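Local coordinates for protein eukaryotic translation initiation factor 5A-2 (Arabidopsis thaliana, PDB 3HKS) that binds the ribosome between the exit and peptidyl sites and promotes translation elongation and termination, rescuing ribosomes stalled on polyproline and similar sequences, at residues R95-L100 with D143-V148; G117-L122 with G153-C158; D106-L111 with D121-T126. All coordinates share one frame; numbering follows the deposited sequence. Where two conformers were deposited one is given.

Contact 1 (R95-L100 with D143-V148); sequences RVDYQL and DIVVSV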
loop_
_atom_site.group_PDB
_atom_site.type_symbol
_atom_site.label_atom_id
_atom_site.label_comp_id
_atom_site.label_asym_id
_atom_site.label_seq_id
_atom_site.Cartn_x
_atom_site.Cartn_y
_atom_site.Cartn_z
ATOM N N ARG A 95 4.660 4.407 -2.140
ATOM C CA ARG A 95 5.778 3.600 -1.690
ATOM C C ARG A 95 6.950 4.553 -1.495
ATOM O O ARG A 95 7.342 5.262 -2.428
ATOM C CB ARG A 95 6.110 2.472 -2.680
ATOM C CG ARG A 95 7.141 1.445 -2.146
ATOM C CD ARG A 95 7.347 0.253 -3.098
ATOM N NE ARG A 95 8.751 -0.172 -3.127
ATOM C CZ ARG A 95 9.200 -1.384 -2.797
ATOM N NH1 ARG A 95 8.361 -2.339 -2.421
ATOM N NH2 ARG A 95 10.502 -1.645 -2.858
ATOM N N VAL A 96 7.460 4.607 -0.264
ATOM C CA VAL A 96 8.549 5.512 0.095
ATOM C C VAL A 96 9.694 4.734 0.767
ATOM O O VAL A 96 9.459 3.880 1.627
ATOM C CB VAL A 96 8.042 6.685 0.985
ATOM C CG1 VAL A 96 9.175 7.652 1.340
ATOM C CG2 VAL A 96 6.936 7.456 0.279
ATOM N N ASP A 97 10.920 5.019 0.334
ATOM C CA ASP A 97 12.138 4.457 0.930
ATOM C C ASP A 97 12.687 5.396 2.013
ATOM O O ASP A 97 12.745 6.611 1.818
ATOM C CB ASP A 97 13.210 4.194 -0.142
ATOM C CG ASP A 97 12.883 2.988 -1.035
ATOM O OD1 ASP A 97 11.937 2.234 -0.745
ATOM O OD2 ASP A 97 13.589 2.774 -2.038
ATOM N N TYR A 98 13.062 4.815 3.152
ATOM C CA TYR A 98 13.702 5.541 4.250
ATOM C C TYR A 98 14.942 4.793 4.745
ATOM O O TYR A 98 14.952 3.575 4.807
ATOM C CB TYR A 98 12.767 5.654 5.448
ATOM C CG TYR A 98 11.394 6.221 5.205
ATOM C CD1 TYR A 98 10.369 5.419 4.722
ATOM C CD2 TYR A 98 11.105 7.551 5.518
ATOM C CE1 TYR A 98 9.091 5.926 4.530
ATOM C CE2 TYR A 98 9.830 8.079 5.324
ATOM C CZ TYR A 98 8.823 7.258 4.827
ATOM O OH TYR A 98 7.554 7.751 4.626
ATOM N N GLN A 99 15.961 5.532 5.160
ATOM C CA GLN A 99 17.096 4.935 5.849
ATOM C C GLN A 99 16.711 4.631 7.306
ATOM O O GLN A 99 16.072 5.446 7.973
ATOM C CB GLN A 99 18.315 5.867 5.787
ATOM C CG GLN A 99 18.744 6.201 4.360
ATOM C CD GLN A 99 19.694 7.385 4.284
ATOM O OE1 GLN A 99 20.791 7.352 4.851
ATOM N NE2 GLN A 99 19.281 8.438 3.574
ATOM N N LEU A 100 17.095 3.447 7.773
ATOM C CA LEU A 100 16.841 3.015 9.137
ATOM C C LEU A 100 17.890 3.597 10.095
ATOM O O LEU A 100 19.087 3.388 9.915
ATOM C CB LEU A 100 16.834 1.479 9.204
ATOM C CG LEU A 100 16.636 0.819 10.572
ATOM C CD1 LEU A 100 15.202 1.021 11.052
ATOM C CD2 LEU A 100 17.020 -0.678 10.541
ATOM N N ASP A 143 24.029 0.343 6.155
ATOM C CA ASP A 143 23.065 1.294 5.627
ATOM C C ASP A 143 21.858 0.500 5.143
ATOM O O ASP A 143 21.919 -0.185 4.117
ATOM C CB ASP A 143 23.683 2.106 4.480
ATOM C CG ASP A 143 24.814 3.015 4.945
ATOM O OD1 ASP A 143 24.782 3.463 6.108
ATOM O OD2 ASP A 143 25.734 3.288 4.138
ATOM N N ILE A 144 20.775 0.564 5.913
ATOM C CA ILE A 144 19.565 -0.198 5.608
ATOM C C ILE A 144 18.481 0.741 5.121
ATOM O O ILE A 144 18.193 1.756 5.759
ATOM C CB ILE A 144 19.082 -1.036 6.833
ATOM C CG1 ILE A 144 20.133 -2.084 7.268
ATOM C CG2 ILE A 144 17.712 -1.683 6.575
ATOM C CD1 ILE A 144 20.317 -3.297 6.296
ATOM N N VAL A 145 17.905 0.401 3.970
ATOM C CA VAL A 145 16.809 1.158 3.361
ATOM C C VAL A 145 15.528 0.342 3.475
ATOM O O VAL A 145 15.486 -0.827 3.105
ATOM C CB VAL A 145 17.106 1.541 1.874
ATOM C CG1 VAL A 145 15.946 2.326 1.264
ATOM C CG2 VAL A 145 18.367 2.373 1.787
ATOM N N VAL A 146 14.485 0.982 3.984
ATOM C CA VAL A 146 13.211 0.337 4.283
ATOM C C VAL A 146 12.147 0.958 3.381
ATOM O O VAL A 146 11.983 2.184 3.373
ATOM C CB VAL A 146 12.836 0.546 5.792
ATOM C CG1 VAL A 146 11.468 -0.033 6.124
ATOM C CG2 VAL A 146 13.907 -0.056 6.703
ATOM N N SER A 147 11.451 0.118 2.611
ATOM C CA SER A 147 10.321 0.564 1.785
ATOM C C SER A 147 9.013 0.462 2.560
ATOM O O SER A 147 8.724 -0.565 3.159
ATOM C CB SER A 147 10.215 -0.261 0.499
ATOM O OG SER A 147 11.445 -0.275 -0.209
ATOM N N VAL A 148 8.238 1.541 2.551
ATOM C CA VAL A 148 6.961 1.595 3.246
ATOM C C VAL A 148 5.832 1.796 2.227
ATOM O O VAL A 148 5.876 2.721 1.403
ATOM C CB VAL A 148 6.935 2.728 4.315
ATOM C CG1 VAL A 148 5.553 2.847 4.967
ATOM C CG2 VAL A 148 8.041 2.505 5.391
HETATM O O HOH W 1 20.695 2.347 8.219
#
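Two strands of the OB-fold barrel, R95-L100 on strand 87-103 and D143-V148 on strand 142-151, run antiparallel, their short axes 4.4 Å apart and 150° between directions. The hydrogen-bonded pairs are V96 with V148 and Y98 with V146, each closed by two backbone bonds; V146 N to Y98 O measures 2.8 Å. A fifth bond joins L100 N to I144 O, and beyond it one water bridges L100 O and I144 N.

On the face with D97, V145 and S147, S147 OG donates to D97 OD1 at 2.6 Å, arriving on the syn side but 32° out of the carboxylate plane. R95 lays one face of its guanidinium over S147, with S147 CB 3.6 Å above the centre of that plane. V145 CG1, anti to its own backbone N (chi1 180°), packs on D97 CB at 3.6 Å, the two side chains crossing at about a right angle.

On the other face the Y98 ring approaches V148 obliquely, CE1 lying 3.7 Å from V148 CG2. L100 and I144 point the same way side by side, and M134 and F138 of helix 128-139 touch L100.

Ladder bonds thus fix the register, while the faces differ in chemistry: a short hydroxyl-carboxylate bond beside a flat cation on one, mostly apolar contacts on the other. The guanidinium may favour, without contact, the negative charge of D97.

Contact 2 (G117-L122 with G153-C158); sequences GTKDDL and GEEQIC. With EDO (1,2-ethanediol), chain F.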
loop_
_atom_site.group_PDB
_atom_site.type_symbol
_atom_site.label_atom_id
_atom_site.label_comp_id
_atom_site.label_asym_id
_atom_site.label_seq_id
_atom_site.Cartn_x
_atom_site.Cartn_y
_atom_site.Cartn_z
ATOM N N GLY A 117 14.086 14.958 8.693
ATOM C CA GLY A 117 13.290 14.694 9.875
ATOM C C GLY A 117 13.354 13.235 10.265
ATOM O O GLY A 117 14.161 12.479 9.731
ATOM N N THR A 118 12.518 12.839 11.214
ATOM C CA THR A 118 12.450 11.431 11.595
ATOM C C THR A 118 11.005 10.967 11.621
ATOM O O THR A 118 10.100 11.726 11.966
ATOM C CB THR A 118 13.162 11.109 12.945
ATOM O OG1 THR A 118 12.496 11.770 14.019
ATOM C CG2 THR A 118 14.625 11.530 12.933
ATOM N N LYS A 119 10.806 9.719 11.219
ATOM C CA LYS A 119 9.492 9.091 11.202
ATOM C C LYS A 119 9.559 7.869 12.123
ATOM O O LYS A 119 10.214 6.877 11.787
ATOM C CB LYS A 119 9.123 8.692 9.765
ATOM C CG LYS A 119 7.873 7.822 9.650
ATOM C CD LYS A 119 7.482 7.561 8.196
ATOM C CE LYS A 119 6.420 6.469 8.114
ATOM N NZ LYS A 119 5.140 6.890 8.737
ATOM N N ASP A 120 8.878 7.950 13.273
ATOM C CA ASP A 120 9.024 6.970 14.370
ATOM C C ASP A 120 7.751 6.196 14.759
ATOM O O ASP A 120 7.744 5.512 15.786
ATOM C CB ASP A 120 9.543 7.674 15.634
ATOM C CG ASP A 120 10.957 8.192 15.495
ATOM O OD1 ASP A 120 11.590 7.972 14.435
ATOM O OD2 ASP A 120 11.444 8.828 16.457
ATOM N N ASP A 121 6.688 6.298 13.952
ATOM C CA ASP A 121 5.381 5.725 14.309
ATOM C C ASP A 121 5.180 4.255 13.913
ATOM O O ASP A 121 4.242 3.603 14.377
ATOM C CB ASP A 121 4.222 6.603 13.798
ATOM C CG ASP A 121 4.334 6.964 12.312
ATOM O OD1 ASP A 121 5.378 6.749 11.684
ATOM O OD2 ASP A 121 3.338 7.485 11.761
ATOM N N LEU A 122 6.076 3.735 13.074
ATOM C CA LEU A 122 5.993 2.343 12.628
ATOM C C LEU A 122 6.718 1.363 13.537
ATOM O O LEU A 122 7.676 1.714 14.231
ATOM C CB LEU A 122 6.534 2.197 11.203
ATOM C CG LEU A 122 5.832 2.963 10.085
ATOM C CD1 LEU A 122 6.376 2.492 8.732
ATOM C CD2 LEU A 122 4.318 2.794 10.178
ATOM N N GLY A 153 -4.245 6.010 5.669
ATOM C CA GLY A 153 -3.769 6.076 7.059
ATOM C C GLY A 153 -3.143 4.799 7.611
ATOM O O GLY A 153 -2.942 4.664 8.826
ATOM N N GLU A 154 -2.838 3.863 6.720
ATOM C CA GLU A 154 -2.334 2.553 7.101
ATOM C C GLU A 154 -1.036 2.302 6.353
ATOM O O GLU A 154 -0.907 2.650 5.189
ATOM C CB GLU A 154 -3.372 1.481 6.781
ATOM C CG GLU A 154 -3.041 0.087 7.314
ATOM C CD GLU A 154 -4.258 -0.840 7.352
ATOM O OE1 GLU A 154 -5.407 -0.341 7.454
ATOM O OE2 GLU A 154 -4.056 -2.074 7.293
ATOM N N GLU A 155 -0.065 1.720 7.039
ATOM C CA GLU A 155 1.290 1.633 6.507
ATOM C C GLU A 155 1.888 0.277 6.809
ATOM O O GLU A 155 1.649 -0.304 7.873
ATOM C CB GLU A 155 2.181 2.746 7.076
ATOM C CG GLU A 155 1.701 4.151 6.733
ATOM C CD GLU A 155 2.691 5.240 7.094
ATOM O OE1 GLU A 155 2.860 5.535 8.290
ATOM O OE2 GLU A 155 3.289 5.825 6.168
ATOM N N GLN A 156 2.663 -0.223 5.858
ATOM C CA GLN A 156 3.276 -1.512 5.995
ATOM C C GLN A 156 4.689 -1.458 5.443
ATOM O O GLN A 156 4.903 -1.004 4.309
ATOM C CB GLN A 156 2.451 -2.550 5.232
ATOM C CG GLN A 156 2.903 -3.985 5.420
ATOM C CD GLN A 156 1.866 -4.976 4.920
ATOM O OE1 GLN A 156 2.057 -5.604 3.889
ATOM N NE2 GLN A 156 0.753 -5.108 5.647
ATOM N N ILE A 157 5.647 -1.918 6.247
ATOM C CA ILE A 157 7.015 -2.118 5.764
ATOM C C ILE A 157 6.980 -3.319 4.825
ATOM O O ILE A 157 6.609 -4.408 5.233
ATOM C CB ILE A 157 8.033 -2.317 6.928
ATOM C CG1 ILE A 157 8.208 -0.998 7.707
ATOM C CG2 ILE A 157 9.386 -2.844 6.386
ATOM C CD1 ILE A 157 8.929 -1.141 9.103
ATOM N N CYS A 158 7.357 -3.105 3.573
ATOM C CA CYS A 158 7.135 -4.098 2.520
ATOM C C CYS A 158 8.426 -4.589 1.834
ATOM O O CYS A 158 8.400 -5.584 1.109
ATOM C CB CYS A 158 6.135 -3.543 1.476
ATOM S SG CYS A 158 6.783 -2.100 0.542
HETATM C C1 EDO F . 4.381 -1.149 10.466
HETATM O O1 EDO F . 3.893 -0.923 11.805
HETATM C C2 EDO F . 4.641 -2.637 10.248
HETATM O O2 EDO F . 4.783 -2.942 8.852
#
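K119 and E155 reach toward each other tip to tip and form the salt bridge that ties the G117-L122 segment to the start of strand 154-163. K119 NZ lies 2.7 Å from E155 OE1, on the syn side of that oxygen and 18° out of the carboxylate plane. The same ammonium holds D121 OD1 at 3.0 Å through the syn lone pair of that oxygen. K119 is extended as far as CE and turns at its last torsion (chi4 66°), which sets NZ between the two acids. D121 OD2 and E155 OE1 stand 4.0 Å apart, so the lysine charge probably offsets a repulsion between carboxylates whose planes are 69° apart.

The close apolar part is made by L122. Its CD2 methyl lies 3.8 Å from E155 CB, the two side chains crossing at about a right angle, and CD1 meets I157 CG1 at 4.1 Å. V148 of strand 142-151 touches both L122 and E155. Beside L122, a 1,2-ethanediol, probably from the crystallisation liquor, accepts a bond from I157 N at 2.9 Å.

The loose side is toward solvent, where D121 is exposed. The closest CA atoms, of L122 and E155, are 7.8 Å apart, so side chains make the contact. The arrangement is a three-residue salt-bridge network beside a leucine-isoleucine contact, joining strand 118-119 and the turn after it to strand 154-163 of the OB-fold domain.

Contact 3 (D106-L111 with D121-T126); sequences DGFVSL and DLKLPT. With EDO (1,2-ethanediol), chain F.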
loop_
_atom_site.group_PDB
_atom_site.type_symbol
_atom_site.label_atom_id
_atom_site.label_comp_id
_atom_site.label_asym_id
_atom_site.label_seq_id
_atom_site.Cartn_x
_atom_site.Cartn_y
_atom_site.Cartn_z
ATOM N N ASP A 106 11.355 -1.805 22.378
ATOM C CA ASP A 106 9.936 -2.176 22.312
ATOM C C ASP A 106 9.390 -2.334 20.885
ATOM O O ASP A 106 8.185 -2.473 20.681
ATOM C CB ASP A 106 9.057 -1.238 23.162
ATOM C CG ASP A 106 9.124 0.226 22.723
ATOM O OD1 ASP A 106 10.126 0.653 22.128
ATOM O OD2 ASP A 106 8.155 0.969 23.002
ATOM N N GLY A 107 10.277 -2.323 19.896
ATOM C CA GLY A 107 9.895 -2.742 18.557
ATOM C C GLY A 107 9.507 -1.633 17.610
ATOM O O GLY A 107 9.031 -1.907 16.524
ATOM N N PHE A 108 9.698 -0.381 18.016
ATOM C CA PHE A 108 9.473 0.736 17.109
ATOM C C PHE A 108 10.683 0.921 16.198
ATOM O O PHE A 108 11.804 0.527 16.519
ATOM C CB PHE A 108 9.144 2.036 17.862
ATOM C CG PHE A 108 7.712 2.113 18.363
ATOM C CD1 PHE A 108 6.689 2.560 17.529
ATOM C CD2 PHE A 108 7.397 1.738 19.669
ATOM C CE1 PHE A 108 5.367 2.631 17.980
ATOM C CE2 PHE A 108 6.076 1.816 20.144
ATOM C CZ PHE A 108 5.062 2.258 19.293
ATOM N N VAL A 109 10.433 1.519 15.050
ATOM C CA VAL A 109 11.457 1.761 14.059
ATOM C C VAL A 109 11.592 3.279 13.874
ATOM O O VAL A 109 10.584 4.007 13.853
ATOM C CB VAL A 109 11.105 0.987 12.763
ATOM C CG1 VAL A 109 11.894 1.444 11.597
ATOM C CG2 VAL A 109 11.324 -0.521 12.988
ATOM N N SER A 110 12.832 3.756 13.803
ATOM C CA SER A 110 13.082 5.159 13.519
ATOM C C SER A 110 13.652 5.288 12.125
ATOM O O SER A 110 14.648 4.635 11.778
ATOM C CB SER A 110 14.014 5.779 14.565
ATOM O OG SER A 110 14.205 7.156 14.321
ATOM N N LEU A 111 13.006 6.125 11.321
ATOM C CA LEU A 111 13.318 6.244 9.907
ATOM C C LEU A 111 13.705 7.680 9.579
ATOM O O LEU A 111 13.096 8.635 10.072
ATOM C CB LEU A 111 12.120 5.792 9.057
ATOM C CG LEU A 111 11.643 4.334 9.184
ATOM C CD1 LEU A 111 10.361 4.066 8.357
ATOM C CD2 LEU A 111 12.757 3.354 8.787
ATOM N N ASP A 121 6.688 6.298 13.952
ATOM C CA ASP A 121 5.381 5.725 14.309
ATOM C C ASP A 121 5.180 4.255 13.913
ATOM O O ASP A 121 4.242 3.603 14.377
ATOM C CB ASP A 121 4.222 6.603 13.798
ATOM C CG ASP A 121 4.334 6.964 12.312
ATOM O OD1 ASP A 121 5.378 6.749 11.684
ATOM O OD2 ASP A 121 3.338 7.485 11.761
ATOM N N LEU A 122 6.076 3.735 13.074
ATOM C CA LEU A 122 5.993 2.343 12.628
ATOM C C LEU A 122 6.718 1.363 13.537
ATOM O O LEU A 122 7.676 1.714 14.231
ATOM C CB LEU A 122 6.534 2.197 11.203
ATOM C CG LEU A 122 5.832 2.963 10.085
ATOM C CD1 LEU A 122 6.376 2.492 8.732
ATOM C CD2 LEU A 122 4.318 2.794 10.178
ATOM N N LYS A 123 6.249 0.125 13.514
ATOM C CA LYS A 123 6.882 -0.956 14.234
ATOM C C LYS A 123 7.487 -1.935 13.244
ATOM O O LYS A 123 7.279 -1.814 12.028
ATOM C CB LYS A 123 5.878 -1.642 15.160
ATOM C CG LYS A 123 5.258 -0.666 16.176
ATOM C CD LYS A 123 4.622 -1.379 17.352
ATOM C CE LYS A 123 5.674 -1.869 18.347
ATOM N NZ LYS A 123 5.045 -2.302 19.625
ATOM N N LEU A 124 8.278 -2.870 13.771
ATOM C CA LEU A 124 8.866 -3.935 12.968
ATOM C C LEU A 124 7.766 -4.736 12.261
ATOM O O LEU A 124 6.725 -5.025 12.861
ATOM C CB LEU A 124 9.727 -4.859 13.840
ATOM C CG LEU A 124 11.045 -4.278 14.367
ATOM C CD1 LEU A 124 11.538 -5.080 15.560
ATOM C CD2 LEU A 124 12.097 -4.275 13.258
ATOM N N PRO A 125 7.991 -5.094 10.984
ATOM C CA PRO A 125 6.911 -5.810 10.288
ATOM C C PRO A 125 6.678 -7.205 10.882
ATOM O O PRO A 125 7.575 -7.767 11.513
ATOM C CB PRO A 125 7.402 -5.897 8.838
ATOM C CG PRO A 125 8.891 -5.649 8.896
ATOM C CD PRO A 125 9.197 -4.901 10.147
ATOM N N THR A 126 5.475 -7.745 10.690
ATOM C CA THR A 126 5.138 -9.100 11.161
ATOM C C THR A 126 5.933 -10.192 10.417
ATOM O O THR A 126 6.215 -11.247 10.980
ATOM C CB THR A 126 3.612 -9.366 11.084
ATOM O OG1 THR A 126 3.179 -9.303 9.718
ATOM C CG2 THR A 126 2.832 -8.334 11.912
HETATM C C1 EDO F . 4.381 -1.149 10.466
HETATM O O1 EDO F . 3.893 -0.923 11.805
HETATM C C2 EDO F . 4.641 -2.637 10.248
HETATM O O2 EDO F . 4.783 -2.942 8.852
HETATM O O HOH W 2 8.820 4.414 11.974
#
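A single beta bridge, F108 with K123, joins the D106-L111 segment leading into strand 109-112 to the loop D121-T126 that precedes helix 128-139 in the OB-fold domain. The bridged CA atoms are 4.2 Å apart, and two backbone bonds flank them: V109 N to L122 O at 2.9 Å, and L124 N to G107 O at 3.0 Å, the latter nearly straight on the carbonyl (C=O...N 170°). The touching parts run 109° apart, and the pairing is a single bridge. A water extends it by one step, donating to V109 O and accepting from L122 N.

K123 lies over one face of the F108 ring. Its CG sits 3.7 Å above the ring plane, offset toward the rim, in a CH-pi contact. The bend at chi3 (77°) turns CE away from an extended course, and NZ ends 4.8 Å from the ring centroid, an off-centre cation-pi contact, with only a weak bond to D106 O. D121 O lies at the ring edge, in its plane. G107, whose carbonyl O meets L124 N, has positive phi, a conformation readily taken up by glycine.

On the inner side V109 CG2 packs on L124 CD2 at 3.8 Å, the side chains crossing at about a right angle; M134 of helix 128-139 touches V109 as well. The loop is probably held mainly by two backbone bonds and a hydrocarbon contact facing the helix, whereas the lysine end, with its weak bond and off-centre ring contact, probably adds less.

All three contacts belong to the OB-fold domain and lie on the same side of the chain's centre. Contacts 1 and 2 have centres about 10 Å apart and join through S147 O and C158 N (2.9 Å, a probable hydrogen bond). Contact 3, nested within the chain loop that contact 1 closes, packs on it through L100 CD1 and V109 CG1, 3.4 Å apart. Contacts 2 and 3 are closest, centres about 8 Å apart: they share D121 and L122, and K119 N lies 2.8 Å from L111 O. One 1,2-ethanediol bridges these two, its O2 accepting from I157 N and its O1 from K123 N.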